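Local coordinates for protein diaminopropionate ammonia-lyase (Escherichia coli, PDB 4D9G) that catalyses the pyridoxal phosphate-dependent elimination of both L- and D-2,3-diaminopropionate to pyruvate and ammonia, working as a homodimer, at residues T117-N122 / A138-P143; A86-E91 / T196-W201. All coordinates share one frame; numbering follows the deposited sequence.

Contact 1 is a buried strand pairing and contact 2 a partly buried helix packing. They share no helix or strand, and along the chain contact 1 is nested inside the loop that contact 2 closes. Their centres are about 18 Å apart, their nearest atoms about 8 Å. Contact 1 joins neighbouring strands of the four-stranded parallel sheet through backbone hydrogen bonds and carries the inferred proton acceptor D120. Contact 2 joins helices 81-92 and 197-220 by side chains alone: a glutamine stacked on a tryptophan, a leucine-isoleucine contact and a salt bridge between exposed residues. It lies away from the annotated sites, but its L88 and I198 touch E185 of strand 185-186, in the same sheet.

Contact 1 of 2, residues T117-N122 / A138-P143; sequences TTTDGN and AVIYMP
T117 and Y141 make a nearly straight backbone bond, Y141 N to T117 O at 2.7 Å. T117 N bonds to V139 O at 3.2 Å and T119 N to Y141 O at 3.1 Å. This is the parallel pairing of strands 114-118 and 137-142, with T117 opposite I140 and T118 opposite Y141. Helix 122-133 connects the two strands, completing a beta-alpha-beta unit. Where strand 114-118 ends, T119 forms an ST turn: its OG1 lies anti to the backbone N (chi1 -169°) and accepts from G121 N at 3.1 Å. The same oxygen is bonded to G124 N, in the helix's first turn; G121 is the N-cap. D120, inferred to be the proton acceptor for the L-isomer, sits within this turn. Its OD1 bonds to G288 N and to a Tris molecule, probably from the crystallisation liquor. T119 CG2 meets I140 CG2 at 3.5 Å, and the M142 side chain lies beside that of T119. The selenomethionine M142 bends at chi3 (75°), bringing its CE to 3.5 Å from D120 C. T117 and I140 point to one sheet face; on that of T118 and Y141, T118 CG2 touches Y141 CB at 3.7 Å. P143 CD packs on T119 O.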
ATOM      1  N   THR B 117      -0.441 -29.472  19.939  1.00 26.74           N
ATOM      2  CA  THR B 117       0.181 -28.959  18.741  1.00 26.80           C
ATOM      3  C   THR B 117       1.261 -27.968  19.121  1.00 28.03           C
ATOM      4  O   THR B 117       1.117 -27.243  20.114  1.00 28.70           O
ATOM      5  CB  THR B 117      -0.863 -28.237  17.849  1.00 25.34           C
ATOM      6  OG1 THR B 117      -1.988 -29.097  17.631  1.00 24.97           O
ATOM      7  CG2 THR B 117      -0.291 -27.905  16.527  1.00 24.62           C
ATOM      8  N   THR B 118       2.345 -27.975  18.340  1.00 28.65           N
ATOM      9  CA  THR B 118       3.266 -26.840  18.243  1.00 29.58           C
ATOM     10  C   THR B 118       3.019 -26.075  16.948  1.00 27.82           C
ATOM     11  O   THR B 118       2.692 -26.665  15.916  1.00 26.85           O
ATOM     12  CB  THR B 118       4.746 -27.264  18.258  1.00 31.64           C
ATOM     13  OG1 THR B 118       4.905 -28.447  17.465  1.00 33.28           O
ATOM     14  CG2 THR B 118       5.160 -27.568  19.640  1.00 33.74           C
ATOM     15  N   THR B 119       3.199 -24.758  17.019  1.00 27.40           N
ATOM     16  CA  THR B 119       2.886 -23.857  15.923  1.00 25.79           C
ATOM     17  C   THR B 119       3.722 -22.598  16.030  1.00 26.07           C
ATOM     18  O   THR B 119       4.130 -22.209  17.128  1.00 26.84           O
ATOM     19  CB  THR B 119       1.385 -23.459  15.917  1.00 24.59           C
ATOM     20  OG1 THR B 119       1.072 -22.780  14.699  1.00 23.51           O
ATOM     21  CG2 THR B 119       1.039 -22.544  17.086  1.00 25.10           C
ATOM     22  N   ASP B 120       3.963 -21.969  14.880  1.00 25.15           N
ATOM     23  CA  ASP B 120       4.598 -20.657  14.842  1.00 25.33           C
ATOM     24  C   ASP B 120       3.571 -19.581  14.497  1.00 24.21           C
ATOM     25  O   ASP B 120       3.919 -18.418  14.337  1.00 24.28           O
ATOM     26  CB  ASP B 120       5.811 -20.640  13.891  1.00 25.77           C
ATOM     27  CG  ASP B 120       5.454 -20.969  12.439  1.00 24.98           C
ATOM     28  OD1 ASP B 120       6.361 -20.862  11.584  1.00 25.45           O
ATOM     29  OD2 ASP B 120       4.293 -21.329  12.123  1.00 24.23           O
ATOM     30  N   GLY B 121       2.304 -19.987  14.407  1.00 23.06           N
ATOM     31  CA  GLY B 121       1.197 -19.073  14.134  1.00 22.13           C
ATOM     32  C   GLY B 121      -0.131 -19.712  13.732  1.00 20.90           C
ATOM     33  O   GLY B 121      -0.985 -19.997  14.582  1.00 21.14           O
ATOM     34  N   ASN B 122      -0.307 -19.942  12.435  1.00 19.52           N
ATOM     35  CA  ASN B 122      -1.632 -20.243  11.880  1.00 18.70           C
ATOM     36  C   ASN B 122      -2.179 -21.638  12.181  1.00 18.66           C
ATOM     37  O   ASN B 122      -3.367 -21.790  12.481  1.00 18.50           O
ATOM     38  CB  ASN B 122      -1.643 -19.979  10.372  1.00 18.14           C
ATOM     39  CG  ASN B 122      -1.246 -18.551  10.025  1.00 18.14           C
ATOM     40  OD1 ASN B 122      -1.718 -17.594  10.651  1.00 18.36           O
ATOM     41  ND2 ASN B 122      -0.380 -18.401   9.023  1.00 17.99           N
ATOM     42  N   ALA B 138      -7.690 -28.030  23.722  1.00 31.37           N
ATOM     43  CA  ALA B 138      -6.514 -27.833  22.910  1.00 30.58           C
ATOM     44  C   ALA B 138      -5.390 -27.263  23.766  1.00 32.51           C
ATOM     45  O   ALA B 138      -5.610 -26.417  24.628  1.00 33.22           O
ATOM     46  CB  ALA B 138      -6.829 -26.914  21.737  1.00 27.90           C
ATOM     47  N   VAL B 139      -4.187 -27.769  23.536  1.00 33.80           N
ATOM     48  CA  VAL B 139      -2.998 -27.321  24.240  1.00 35.94           C
ATOM     49  C   VAL B 139      -1.955 -27.041  23.169  1.00 35.33           C
ATOM     50  O   VAL B 139      -1.414 -27.964  22.564  1.00 35.82           O
ATOM     51  CB  VAL B 139      -2.496 -28.382  25.254  1.00 38.94           C
ATOM     52  CG1 VAL B 139      -1.243 -27.904  25.972  1.00 41.02           C
ATOM     53  CG2 VAL B 139      -3.584 -28.718  26.264  1.00 40.09           C
ATOM     54  N   ILE B 140      -1.702 -25.760  22.928  1.00 34.76           N
ATOM     55  CA  ILE B 140      -0.805 -25.326  21.862  1.00 34.55           C
ATOM     56  C   ILE B 140       0.486 -24.757  22.444  1.00 36.89           C
ATOM     57  O   ILE B 140       0.459 -23.901  23.334  1.00 37.94           O
ATOM     58  CB  ILE B 140      -1.492 -24.311  20.903  1.00 31.96           C
ATOM     59  CG1 ILE B 140      -2.349 -25.038  19.868  1.00 30.44           C
ATOM     60  CG2 ILE B 140      -0.474 -23.500  20.134  1.00 31.75           C
ATOM     61  CD1 ILE B 140      -3.759 -25.329  20.300  1.00 29.59           C
ATOM     62  N   TYR B 141       1.612 -25.260  21.948  1.00 38.56           N
ATOM     63  CA  TYR B 141       2.920 -24.759  22.339  1.00 41.07           C
ATOM     64  C   TYR B 141       3.484 -23.898  21.212  1.00 40.03           C
ATOM     65  O   TYR B 141       3.323 -24.224  20.034  1.00 38.75           O
ATOM     66  CB  TYR B 141       3.877 -25.915  22.636  1.00 44.43           C
ATOM     67  CG  TYR B 141       3.493 -26.774  23.816  1.00 46.69           C
ATOM     68  CD1 TYR B 141       2.381 -27.617  23.764  1.00 45.95           C
ATOM     69  CD2 TYR B 141       4.258 -26.769  24.973  1.00 50.08           C
ATOM     70  CE1 TYR B 141       2.037 -28.408  24.844  1.00 48.36           C
ATOM     71  CE2 TYR B 141       3.925 -27.561  26.058  1.00 52.42           C
ATOM     72  CZ  TYR B 141       2.816 -28.376  25.991  1.00 51.52           C
ATOM     73  OH  TYR B 141       2.479 -29.161  27.069  1.00 54.27           O
HETATM   74  N   MSE B 142       4.135 -22.796  21.576  1.00 40.73           N
HETATM   75  CA  MSE B 142       4.824 -21.952  20.593  1.00 40.74           C
HETATM   76  C   MSE B 142       6.259 -21.804  21.020  1.00 43.16           C
HETATM   77  O   MSE B 142       6.543 -21.813  22.219  1.00 44.77           O
HETATM   78  CB  MSE B 142       4.141 -20.591  20.454  1.00 38.88           C
HETATM   79  CG  MSE B 142       2.733 -20.770  19.909  1.00 37.12           C
HETATM   80 SE   MSE B 142       1.913 -19.041  19.469  1.00 36.48          SE
HETATM   81  CE  MSE B 142       2.887 -18.651  17.796  1.00 36.08           C
ATOM     82  N   PRO B 143       7.186 -21.685  20.047  1.00 44.06           N
ATOM     83  CA  PRO B 143       8.611 -21.511  20.347  1.00 47.31           C
ATOM     84  C   PRO B 143       8.950 -20.160  20.987  1.00 47.30           C
ATOM     85  O   PRO B 143       8.114 -19.257  21.013  1.00 44.84           O
ATOM     86  CB  PRO B 143       9.279 -21.625  18.970  1.00 47.88           C
ATOM     87  CG  PRO B 143       8.218 -21.248  18.007  1.00 44.97           C
ATOM     88  CD  PRO B 143       6.955 -21.800  18.596  1.00 42.92           C
TER

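Contact 2 of 2, residues A86-E91 / T196-W201; sequences AQLLCE and TKIPTW
Q87 lies flat across one face of the W201 indole. Its CB sits 3.3 Å above the centroid of the six-membered ring, almost on the ring normal, in a CH-pi contact. The amide then runs over the ring, with its plane only 8° from that of the indole. Q87 NE2 comes to 3.4 Å from W201 CZ2. The bend at chi2 (-81°) lays CG, CD and NE2 along the ring. On the opposite face lies K197 O, offset toward the rim, so the indole is held between its own helix and the glutamine. E91 OE2 reaches the ring edge in its plane, 3.9 Å from W201 CH2. The same oxygen makes a salt bridge to K197 NZ at 3.1 Å. L88 CD1 packs on I198 CG1 at 3.7 Å, the two side chains crossing at about a right angle. With an alanine at W201, the Q87 side chain is likely to lose the flat surface it lies on, and a gap to open between the two helices.

At the start of helix 197-220, O of the N-cap residue T196 accepts from both T200 N and T200 OG1. In this helix-to-helix packing, away from the annotated sites of the pyridoxal phosphate-dependent fold, the axes of 86-91 and 197-201 come within 10.9 Å, their directions 127° apart. A86 and C90 pack on L105 of helix 102-106, and P199 and T200 on L297 of helix 296-305. L88 and I198 both rest on E185 of strand 185-186, an outermost strand of the four-stranded parallel sheet.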
ATOM      1  N   ALA B  86     -12.182 -32.889  12.995  1.00 18.61           N
ATOM      2  CA  ALA B  86     -13.508 -33.454  12.765  1.00 18.75           C
ATOM      3  C   ALA B  86     -13.444 -34.964  12.485  1.00 19.08           C
ATOM      4  O   ALA B  86     -14.173 -35.744  13.094  1.00 19.28           O
ATOM      5  CB  ALA B  86     -14.195 -32.724  11.631  1.00 18.70           C
ATOM      6  N   GLN B  87     -12.562 -35.350  11.566  1.00 19.23           N
ATOM      7  CA  GLN B  87     -12.246 -36.744  11.282  1.00 19.83           C
ATOM      8  C   GLN B  87     -11.871 -37.579  12.512  1.00 20.16           C
ATOM      9  O   GLN B  87     -12.380 -38.684  12.679  1.00 20.62           O
ATOM     10  CB  GLN B  87     -11.107 -36.819  10.266  1.00 20.22           C
ATOM     11  CG  GLN B  87     -11.485 -36.440   8.845  1.00 20.57           C
ATOM     12  CD  GLN B  87     -12.156 -37.549   8.069  1.00 21.41           C
ATOM     13  OE1 GLN B  87     -12.421 -37.390   6.885  1.00 22.35           O
ATOM     14  NE2 GLN B  87     -12.429 -38.669   8.715  1.00 21.80           N
ATOM     15  N   LEU B  88     -10.981 -37.051  13.351  1.00 20.10           N
ATOM     16  CA  LEU B  88     -10.570 -37.693  14.605  1.00 20.74           C
ATOM     17  C   LEU B  88     -11.730 -37.899  15.570  1.00 20.62           C
ATOM     18  O   LEU B  88     -11.821 -38.935  16.219  1.00 21.07           O
ATOM     19  CB  LEU B  88      -9.490 -36.867  15.310  1.00 20.87           C
ATOM     20  CG  LEU B  88      -8.008 -37.197  15.148  1.00 21.67           C
ATOM     21  CD1 LEU B  88      -7.661 -37.525  13.721  1.00 21.97           C
ATOM     22  CD2 LEU B  88      -7.178 -36.014  15.605  1.00 21.63           C
ATOM     23  N   LEU B  89     -12.593 -36.895  15.668  1.00 20.14           N
ATOM     24  CA  LEU B  89     -13.731 -36.935  16.564  1.00 20.32           C
ATOM     25  C   LEU B  89     -14.750 -37.943  16.026  1.00 20.78           C
ATOM     26  O   LEU B  89     -15.294 -38.743  16.790  1.00 20.99           O
ATOM     27  CB  LEU B  89     -14.334 -35.535  16.707  1.00 19.88           C
ATOM     28  CG  LEU B  89     -15.130 -35.114  17.952  1.00 20.06           C
ATOM     29  N   CYS B  90     -14.989 -37.911  14.710  1.00 20.97           N
ATOM     30  CA  CYS B  90     -15.923 -38.834  14.070  1.00 21.58           C
ATOM     31  C   CYS B  90     -15.474 -40.274  14.213  1.00 22.31           C
ATOM     32  O   CYS B  90     -16.290 -41.161  14.471  1.00 22.76           O
ATOM     33  CB  CYS B  90     -16.136 -38.484  12.604  1.00 21.66           C
ATOM     34  SG  CYS B  90     -17.161 -37.021  12.396  1.00 21.68           S
ATOM     35  N   GLU B  91     -14.170 -40.486  14.066  1.00 22.57           N
ATOM     36  CA  GLU B  91     -13.558 -41.780  14.265  1.00 23.59           C
ATOM     37  C   GLU B  91     -13.739 -42.279  15.709  1.00 23.80           C
ATOM     38  O   GLU B  91     -14.170 -43.413  15.929  1.00 24.47           O
ATOM     39  CB  GLU B  91     -12.083 -41.688  13.889  1.00 24.14           C
ATOM     40  CG  GLU B  91     -11.363 -43.008  13.726  1.00 25.39           C
ATOM     41  CD  GLU B  91      -9.988 -42.824  13.090  1.00 26.06           C
ATOM     42  OE1 GLU B  91      -9.101 -42.201  13.731  1.00 25.97           O
ATOM     43  OE2 GLU B  91      -9.798 -43.304  11.948  1.00 26.63           O
ATOM     44  N   THR B 196       1.033 -40.481   9.827  1.00 31.15           N
ATOM     45  CA  THR B 196       0.685 -40.067   8.461  1.00 30.72           C
ATOM     46  C   THR B 196      -0.806 -39.781   8.302  1.00 29.44           C
ATOM     47  O   THR B 196      -1.219 -39.056   7.390  1.00 28.77           O
ATOM     48  CB  THR B 196       1.108 -41.104   7.397  1.00 32.38           C
ATOM     49  OG1 THR B 196       0.509 -42.373   7.688  1.00 33.48           O
ATOM     50  CG2 THR B 196       2.639 -41.246   7.338  1.00 33.60           C
ATOM     51  N   LYS B 197      -1.603 -40.334   9.210  1.00 29.03           N
ATOM     52  CA  LYS B 197      -3.051 -40.248   9.134  1.00 27.85           C
ATOM     53  C   LYS B 197      -3.565 -38.801   9.216  1.00 25.74           C
ATOM     54  O   LYS B 197      -4.229 -38.318   8.300  1.00 24.91           O
ATOM     55  CB  LYS B 197      -3.649 -41.106  10.241  1.00 28.50           C
ATOM     56  CG  LYS B 197      -5.136 -41.363  10.129  1.00 28.17           C
ATOM     57  CD  LYS B 197      -5.596 -42.034  11.400  1.00 28.48           C
ATOM     58  CE  LYS B 197      -7.008 -42.548  11.251  1.00 28.75           C
ATOM     59  NZ  LYS B 197      -7.085 -43.884  10.584  1.00 30.62           N
ATOM     60  N   ILE B 198      -3.248 -38.121  10.311  1.00 24.69           N
ATOM     61  CA  ILE B 198      -3.667 -36.729  10.513  1.00 23.07           C
ATOM     62  C   ILE B 198      -3.111 -35.781   9.430  1.00 22.55           C
ATOM     63  O   ILE B 198      -3.875 -35.033   8.827  1.00 21.32           O
ATOM     64  CB  ILE B 198      -3.362 -36.239  11.951  1.00 22.60           C
ATOM     65  CG1 ILE B 198      -4.088 -37.126  12.970  1.00 22.75           C
ATOM     66  CG2 ILE B 198      -3.743 -34.772  12.134  1.00 21.03           C
ATOM     67  CD1 ILE B 198      -3.600 -36.997  14.386  1.00 22.53           C
ATOM     68  N   PRO B 199      -1.793 -35.838   9.146  1.00 23.39           N
ATOM     69  CA  PRO B 199      -1.269 -34.960   8.081  1.00 23.08           C
ATOM     70  C   PRO B 199      -1.951 -35.156   6.726  1.00 23.01           C
ATOM     71  O   PRO B 199      -2.086 -34.193   5.983  1.00 22.32           O
ATOM     72  CB  PRO B 199       0.205 -35.343   7.985  1.00 24.24           C
ATOM     73  CG  PRO B 199       0.525 -36.012   9.258  1.00 24.90           C
ATOM     74  CD  PRO B 199      -0.727 -36.641   9.767  1.00 24.57           C
ATOM     75  N   THR B 200      -2.374 -36.383   6.414  1.00 23.83           N
ATOM     76  CA  THR B 200      -3.111 -36.670   5.168  1.00 24.06           C
ATOM     77  C   THR B 200      -4.437 -35.904   5.100  1.00 22.77           C
ATOM     78  O   THR B 200      -4.747 -35.281   4.098  1.00 22.28           O
ATOM     79  CB  THR B 200      -3.353 -38.195   4.999  1.00 25.40           C
ATOM     80  OG1 THR B 200      -2.097 -38.853   4.826  1.00 26.68           O
ATOM     81  CG2 THR B 200      -4.249 -38.507   3.807  1.00 25.71           C
ATOM     82  N   TRP B 201      -5.209 -35.963   6.177  1.00 22.39           N
ATOM     83  CA  TRP B 201      -6.476 -35.234   6.273  1.00 21.56           C
ATOM     84  C   TRP B 201      -6.280 -33.756   6.124  1.00 20.50           C
ATOM     85  O   TRP B 201      -7.032 -33.089   5.414  1.00 20.25           O
ATOM     86  CB  TRP B 201      -7.163 -35.526   7.600  1.00 21.14           C
ATOM     87  CG  TRP B 201      -7.894 -36.840   7.609  1.00 22.12           C
ATOM     88  CD1 TRP B 201      -8.542 -37.453   6.542  1.00 22.77           C
ATOM     89  CD2 TRP B 201      -8.112 -37.729   8.754  1.00 22.45           C
ATOM     90  NE1 TRP B 201      -9.119 -38.628   6.936  1.00 23.64           N
ATOM     91  CE2 TRP B 201      -8.897 -38.853   8.254  1.00 23.43           C
ATOM     92  CE3 TRP B 201      -7.741 -37.708  10.098  1.00 22.14           C
ATOM     93  CZ2 TRP B 201      -9.295 -39.901   9.081  1.00 24.00           C
ATOM     94  CZ3 TRP B 201      -8.147 -38.769  10.920  1.00 22.75           C
ATOM     95  CH2 TRP B 201      -8.913 -39.838  10.420  1.00 23.60           C
TER